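Local coordinates for protein 2-aminomuconate 6-semialdehyde dehydrogenase (PDB 4U3W) that probably catalyses the oxidation of 2-aminomuconate 6-semialdehyde to 2-aminomuconate, as a tetrameric member of the aldehyde dehydrogenase family, at residues Tyr27-Phe32 with Ala209-His213; Lys276-Phe282 with Ser309-Glu315. Numbering follows the deposited sequence.

Contact 1. Residues Tyr27-Phe32 with Ala209-His213; sequences YINGEF and AEVMH
A two-residue beta hairpin presents its tip to one turn of a helix. Extended Tyr27 and Ile28 lead into a type I' turn from Ile28 to Glu31, with Asn29 (phi/psi 54/45°) and Gly30 (82/10°) at its corners, then extended Glu31 and Phe32. Ile28 N to Glu31 O (2.9 Å) and Glu31 N to Ile28 O (3.3 Å) close it. Residues 209-213 are one turn within helix 203-214, His213 N bonding to Ala209 O at 2.9 Å. CA atoms approach to 6.5 Å at Tyr27-Ala209 and 6.6 Å at Gly30-His213, where Gly30 O comes within 3.1 Å of His213 CE1 without a hydrogen bond. Tyr27, chi1 t, points toward the helix: its CB lies 3.8 Å from Ala209 CB, Ala209 O sits over one ring face, and OH hydrogen-bonds His213 ND1 (2.6 Å, His213 chi1 t). A water lies 2.8 Å from Tyr27 OH. Phe32, chi1 m, brings CE1 to 3.8 Å from Ala209 CB and CZ to 3.6 Å from Glu210 CG; Glu210 forms a salt bridge with Arg98. Backbone hydrogen bonding of Tyr27 with Leu224 ties this type I' hairpin also to strand 222-224, neighbour of strand 192-196, consistent with the family's Rossmann-like cofactor domain.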
loop_
_atom_site.group_PDB
_atom_site.type_symbol
_atom_site.label_atom_id
_atom_site.label_comp_id
_atom_site.label_asym_id
_atom_site.label_seq_id
_atom_site.Cartn_x
_atom_site.Cartn_y
_atom_site.Cartn_z
ATOM N N TYR A 27 -35.588 11.434 -13.925
ATOM C CA TYR A 27 -34.616 11.765 -14.976
ATOM C C TYR A 27 -34.092 10.459 -15.516
ATOM O O TYR A 27 -33.374 9.743 -14.824
ATOM C CB TYR A 27 -33.471 12.645 -14.451
ATOM C CG TYR A 27 -32.482 13.059 -15.548
ATOM C CD1 TYR A 27 -32.817 14.045 -16.467
ATOM C CD2 TYR A 27 -31.212 12.485 -15.637
ATOM C CE1 TYR A 27 -31.911 14.441 -17.495
ATOM C CE2 TYR A 27 -30.271 12.857 -16.705
ATOM C CZ TYR A 27 -30.662 13.848 -17.610
ATOM O OH TYR A 27 -29.839 14.280 -18.623
ATOM N N ILE A 28 -34.499 10.104 -16.744
ATOM C CA ILE A 28 -34.155 8.780 -17.258
ATOM C C ILE A 28 -33.629 8.849 -18.690
ATOM O O ILE A 28 -34.279 9.443 -19.559
ATOM C CB ILE A 28 -35.408 7.847 -17.168
ATOM C CG1 ILE A 28 -35.853 7.676 -15.692
ATOM C CG2 ILE A 28 -35.169 6.508 -17.834
ATOM C CD1 ILE A 28 -37.216 6.865 -15.564
ATOM N N ASN A 29 -32.453 8.275 -18.930
ATOM C CA ASN A 29 -31.874 8.261 -20.275
ATOM C C ASN A 29 -31.777 9.674 -20.882
ATOM O O ASN A 29 -32.191 9.904 -22.027
ATOM C CB ASN A 29 -32.683 7.317 -21.223
ATOM C CG ASN A 29 -31.829 6.789 -22.369
ATOM O OD1 ASN A 29 -30.592 6.750 -22.267
ATOM N ND2 ASN A 29 -32.478 6.315 -23.436
ATOM N N GLY A 30 -31.308 10.628 -20.089
ATOM C CA GLY A 30 -31.033 11.954 -20.605
ATOM C C GLY A 30 -32.218 12.890 -20.721
ATOM O O GLY A 30 -32.079 13.980 -21.248
ATOM N N GLU A 31 -33.368 12.527 -20.174
ATOM C CA GLU A 31 -34.492 13.481 -20.144
ATOM C C GLU A 31 -35.367 13.370 -18.891
ATOM O O GLU A 31 -35.463 12.311 -18.282
ATOM C CB GLU A 31 -35.397 13.282 -21.383
ATOM C CG GLU A 31 -35.957 11.895 -21.497
ATOM C CD GLU A 31 -37.025 11.703 -22.641
ATOM O OE1 GLU A 31 -37.497 12.685 -23.270
ATOM O OE2 GLU A 31 -37.398 10.543 -22.900
ATOM N N PHE A 32 -36.018 14.476 -18.521
ATOM C CA PHE A 32 -37.013 14.460 -17.476
ATOM C C PHE A 32 -38.305 13.891 -18.021
ATOM O O PHE A 32 -38.680 14.181 -19.178
ATOM C CB PHE A 32 -37.220 15.859 -16.918
ATOM C CG PHE A 32 -36.019 16.341 -16.084
ATOM C CD1 PHE A 32 -35.906 15.993 -14.743
ATOM C CD2 PHE A 32 -35.000 17.076 -16.687
ATOM C CE1 PHE A 32 -34.761 16.412 -13.960
ATOM C CE2 PHE A 32 -33.890 17.487 -15.945
ATOM C CZ PHE A 32 -33.768 17.172 -14.578
ATOM N N ALA A 209 -29.926 16.196 -10.811
ATOM C CA ALA A 209 -30.235 15.720 -12.159
ATOM C C ALA A 209 -30.145 16.844 -13.203
ATOM O O ALA A 209 -29.643 16.603 -14.284
ATOM C CB ALA A 209 -31.696 15.071 -12.193
ATOM N N GLU A 210 -30.656 18.047 -12.886
ATOM C CA GLU A 210 -30.546 19.183 -13.817
ATOM C C GLU A 210 -29.093 19.522 -14.118
ATOM O O GLU A 210 -28.723 19.859 -15.271
ATOM C CB GLU A 210 -31.241 20.433 -13.231
ATOM C CG GLU A 210 -32.732 20.228 -13.067
ATOM C CD GLU A 210 -33.463 21.454 -12.550
ATOM O OE1 GLU A 210 -32.891 22.566 -12.590
ATOM O OE2 GLU A 210 -34.640 21.310 -12.128
ATOM N N VAL A 211 -28.254 19.435 -13.096
ATOM C CA VAL A 211 -26.815 19.689 -13.303
ATOM C C VAL A 211 -26.210 18.611 -14.218
ATOM O O VAL A 211 -25.461 18.949 -15.166
ATOM C CB VAL A 211 -26.037 19.788 -11.942
ATOM C CG1 VAL A 211 -24.506 19.797 -12.220
ATOM C CG2 VAL A 211 -26.447 21.076 -11.230
ATOM N N MET A 212 -26.511 17.334 -13.943
ATOM C CA MET A 212 -26.094 16.218 -14.811
ATOM C C MET A 212 -26.453 16.489 -16.277
ATOM O O MET A 212 -25.653 16.258 -17.194
ATOM C CB MET A 212 -26.766 14.861 -14.403
ATOM C CG MET A 212 -26.476 14.407 -12.949
ATOM S SD MET A 212 -24.674 14.136 -12.723
ATOM C CE MET A 212 -24.626 13.520 -11.039
ATOM N N HIS A 213 -27.693 16.920 -16.473
ATOM C CA HIS A 213 -28.223 17.263 -17.784
ATOM C C HIS A 213 -27.483 18.458 -18.404
ATOM O O HIS A 213 -27.090 18.407 -19.569
ATOM C CB HIS A 213 -29.722 17.587 -17.662
ATOM C CG HIS A 213 -30.420 17.638 -18.984
ATOM N ND1 HIS A 213 -30.484 16.547 -19.822
ATOM C CD2 HIS A 213 -31.074 18.638 -19.620
ATOM C CE1 HIS A 213 -31.143 16.868 -20.920
ATOM N NE2 HIS A 213 -31.525 18.128 -20.820
HETATM O O HOH W 1 -27.224 13.578 -18.061
#

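Contact 2. Residues Lys276-Phe282 with Ser309-Glu315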
loop_
_atom_site.group_PDB
_atom_site.type_symbol
_atom_site.label_atom_id
_atom_site.label_comp_id
_atom_site.label_asym_id
_atom_site.label_seq_id
_atom_site.Cartn_x
_atom_site.Cartn_y
_atom_site.Cartn_z
ATOM N N LYS A 276 -27.163 3.100 18.036
ATOM C CA LYS A 276 -27.568 3.674 19.337
ATOM C C LYS A 276 -26.292 4.097 20.023
ATOM O O LYS A 276 -25.794 3.439 20.946
ATOM C CB LYS A 276 -28.347 2.689 20.183
ATOM C CG LYS A 276 -28.988 3.347 21.459
ATOM C CD LYS A 276 -30.159 4.297 21.104
ATOM C CE LYS A 276 -30.803 4.891 22.400
ATOM N NZ LYS A 276 -32.009 5.693 22.054
ATOM N N ASN A 277 -25.714 5.165 19.489
ATOM C CA ASN A 277 -24.359 5.546 19.794
ATOM C C ASN A 277 -24.175 6.203 21.158
ATOM O O ASN A 277 -25.036 6.929 21.623
ATOM C CB ASN A 277 -23.846 6.488 18.715
ATOM C CG ASN A 277 -24.119 5.942 17.325
ATOM O OD1 ASN A 277 -23.649 4.855 16.961
ATOM N ND2 ASN A 277 -24.852 6.699 16.544
ATOM N N ALA A 278 -23.036 5.920 21.778
ATOM C CA ALA A 278 -22.654 6.517 23.067
ATOM C C ALA A 278 -21.588 7.617 22.937
ATOM O O ALA A 278 -20.710 7.574 22.017
ATOM C CB ALA A 278 -22.146 5.438 24.015
ATOM N N ALA A 279 -21.675 8.583 23.852
ATOM C CA ALA A 279 -20.583 9.511 24.144
ATOM C C ALA A 279 -20.132 9.237 25.590
ATOM O O ALA A 279 -20.981 9.056 26.481
ATOM C CB ALA A 279 -21.040 10.969 23.969
ATOM N N VAL A 280 -18.814 9.139 25.799
ATOM C CA VAL A 280 -18.246 8.835 27.125
ATOM C C VAL A 280 -17.436 10.029 27.560
ATOM O O VAL A 280 -16.616 10.507 26.795
ATOM C CB VAL A 280 -17.352 7.547 27.110
ATOM C CG1 VAL A 280 -16.804 7.231 28.509
ATOM C CG2 VAL A 280 -18.179 6.349 26.600
ATOM N N VAL A 281 -17.728 10.544 28.751
ATOM C CA VAL A 281 -16.985 11.669 29.292
ATOM C C VAL A 281 -16.295 11.284 30.608
ATOM O O VAL A 281 -16.954 11.065 31.600
ATOM C CB VAL A 281 -17.892 12.924 29.527
ATOM C CG1 VAL A 281 -17.023 14.107 29.977
ATOM C CG2 VAL A 281 -18.636 13.285 28.207
ATOM N N PHE A 282 -14.965 11.210 30.597
ATOM C CA PHE A 282 -14.218 10.920 31.804
ATOM C C PHE A 282 -14.056 12.212 32.640
ATOM O O PHE A 282 -14.071 13.311 32.063
ATOM C CB PHE A 282 -12.850 10.318 31.424
ATOM C CG PHE A 282 -12.944 8.888 30.963
ATOM C CD1 PHE A 282 -12.899 7.844 31.888
ATOM C CD2 PHE A 282 -13.130 8.589 29.604
ATOM C CE1 PHE A 282 -12.994 6.535 31.481
ATOM C CE2 PHE A 282 -13.205 7.272 29.174
ATOM C CZ PHE A 282 -13.151 6.241 30.113
ATOM N N SER A 309 -25.372 10.896 19.347
ATOM C CA SER A 309 -25.218 10.237 20.614
ATOM C C SER A 309 -26.546 10.271 21.370
ATOM O O SER A 309 -26.908 11.306 21.923
ATOM C CB SER A 309 -24.111 10.926 21.460
ATOM O OG SER A 309 -24.469 12.286 21.709
ATOM N N GLU A 310 -27.251 9.138 21.438
ATOM C CA GLU A 310 -28.476 9.080 22.217
ATOM C C GLU A 310 -28.233 8.490 23.605
ATOM O O GLU A 310 -29.114 8.596 24.448
ATOM C CB GLU A 310 -29.576 8.277 21.451
ATOM C CG GLU A 310 -30.024 9.072 20.221
ATOM C CD GLU A 310 -31.272 8.466 19.485
ATOM O OE1 GLU A 310 -31.720 7.350 19.842
ATOM O OE2 GLU A 310 -31.791 9.138 18.576
ATOM N N ARG A 311 -27.037 7.903 23.847
ATOM C CA ARG A 311 -26.611 7.463 25.192
ATOM C C ARG A 311 -25.392 8.298 25.537
ATOM O O ARG A 311 -24.523 8.533 24.678
ATOM C CB ARG A 311 -26.218 5.967 25.272
ATOM C CG ARG A 311 -27.314 4.965 24.836
ATOM C CD ARG A 311 -26.816 3.528 24.950
ATOM N NE ARG A 311 -25.943 3.131 23.808
ATOM C CZ ARG A 311 -24.936 2.263 23.919
ATOM N NH1 ARG A 311 -24.630 1.749 25.108
ATOM N NH2 ARG A 311 -24.214 1.920 22.851
ATOM N N VAL A 312 -25.351 8.787 26.767
ATOM C CA VAL A 312 -24.155 9.479 27.286
ATOM C C VAL A 312 -23.774 8.845 28.626
ATOM O O VAL A 312 -24.665 8.589 29.453
ATOM C CB VAL A 312 -24.397 11.012 27.487
ATOM C CG1 VAL A 312 -23.078 11.725 27.926
ATOM C CG2 VAL A 312 -24.942 11.631 26.193
ATOM N N TYR A 313 -22.472 8.559 28.828
ATOM C CA TYR A 313 -21.992 8.065 30.118
ATOM C C TYR A 313 -20.934 9.019 30.674
ATOM O O TYR A 313 -19.947 9.283 30.018
ATOM C CB TYR A 313 -21.395 6.655 30.027
ATOM C CG TYR A 313 -22.374 5.600 29.453
ATOM C CD1 TYR A 313 -23.350 5.002 30.241
ATOM C CD2 TYR A 313 -22.286 5.220 28.127
ATOM C CE1 TYR A 313 -24.243 4.018 29.706
ATOM C CE2 TYR A 313 -23.171 4.253 27.568
ATOM C CZ TYR A 313 -24.141 3.673 28.374
ATOM O OH TYR A 313 -24.932 2.748 27.777
ATOM N N VAL A 314 -21.150 9.509 31.892
ATOM C CA VAL A 314 -20.260 10.517 32.480
ATOM C C VAL A 314 -19.737 9.977 33.807
ATOM O O VAL A 314 -20.499 9.435 34.606
ATOM C CB VAL A 314 -20.993 11.864 32.683
ATOM C CG1 VAL A 314 -20.077 12.932 33.306
ATOM C CG2 VAL A 314 -21.563 12.356 31.331
ATOM N N GLU A 315 -18.428 10.089 34.018
ATOM C CA GLU A 315 -17.835 9.556 35.226
ATOM C C GLU A 315 -18.443 10.280 36.439
ATOM O O GLU A 315 -18.607 11.511 36.426
ATOM C CB GLU A 315 -16.308 9.685 35.197
ATOM C CG GLU A 315 -15.627 8.820 36.217
ATOM C CD GLU A 315 -14.084 8.936 36.118
ATOM O OE1 GLU A 315 -13.567 9.511 35.134
ATOM O OE2 GLU A 315 -13.437 8.462 37.051
HETATM O O HOH W 2 -31.858 7.483 24.144
#
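Neighbouring parallel strands joined by a helix show how a sheet combines regular backbone pairing with specific chemistry at one end. Between strands 277-281 and 309-315, whose axes approach to 4.6 Å at 22°, the hydrogen bonds alternate: Arg311 N to Asn277 O (3.1 Å), Ala279 N to Arg311 O (3.0 Å), Tyr313 N to Ala279 O (2.8 Å), Val281 N to Tyr313 O (2.8 Å) and Glu315 N to Val281 O (3.0 Å). CA-H...O contacts supplement them, such as Ala278 CA to Arg311 O at 3.2 Å.

Side chains alternate between the two faces. Ala278, Val280 and Tyr313 share one with Arg311, where Ala278 CB meets the Tyr313 ring edge at CE2 (3.9 Å) and lies over the guanidinium; helix 422-430 packs on this side. The other is apolar, occupied by Ala279, Val281, Val312 and Val314, with Val281 CB 4.1 Å from Val314 CG2.

Charged groups gather at the N-terminal end. Lys276 NZ forms a salt bridge with Glu310 OE1 (2.8 Å), and a water links NZ to Glu310 O; NZ also bonds to Glu407 O, while the Glu310 carboxylate takes the amides of Ile409 and Phe410. Arg311 clasps Lys276 O through NE and NH2, both at 2.9 Å, and its NH1 reaches Tyr313 OH at 2.9 Å.

Strand 277-281, helix 287-299 and strand 309-315 make a beta-alpha-beta crossover. Its chemistry implies a central strand pair fixed by backbone hydrogen bonds from Arg311 onward, with buried charges neutralised or satisfied by main-chain carbonyls and amides where the strands begin.

Contact 1 and contact 2 illustrate two ways in which one chain is held together across distance. Their centres lie about 44 Å apart, on opposite sides of the chain's centre, and their nearest atoms about 28 Å apart. The first joins elements 177 residues apart, largely through side chains; the second pairs strands 27 residues apart, mainly through backbone. By the family's fold, they probably belong to the cofactor-binding and catalytic domains, respectively. Asn277 of contact 2 hydrogen-bonds the carbonyl of Cys306, in a segment matching the family's cysteine-bearing GQxC motif, so contact 2 probably adjoins the catalytic region. Contact 1 instead neighbours a magnesium site: Leu42 lies in the hairpin's sheet, and Glu200 just precedes helix 203-214.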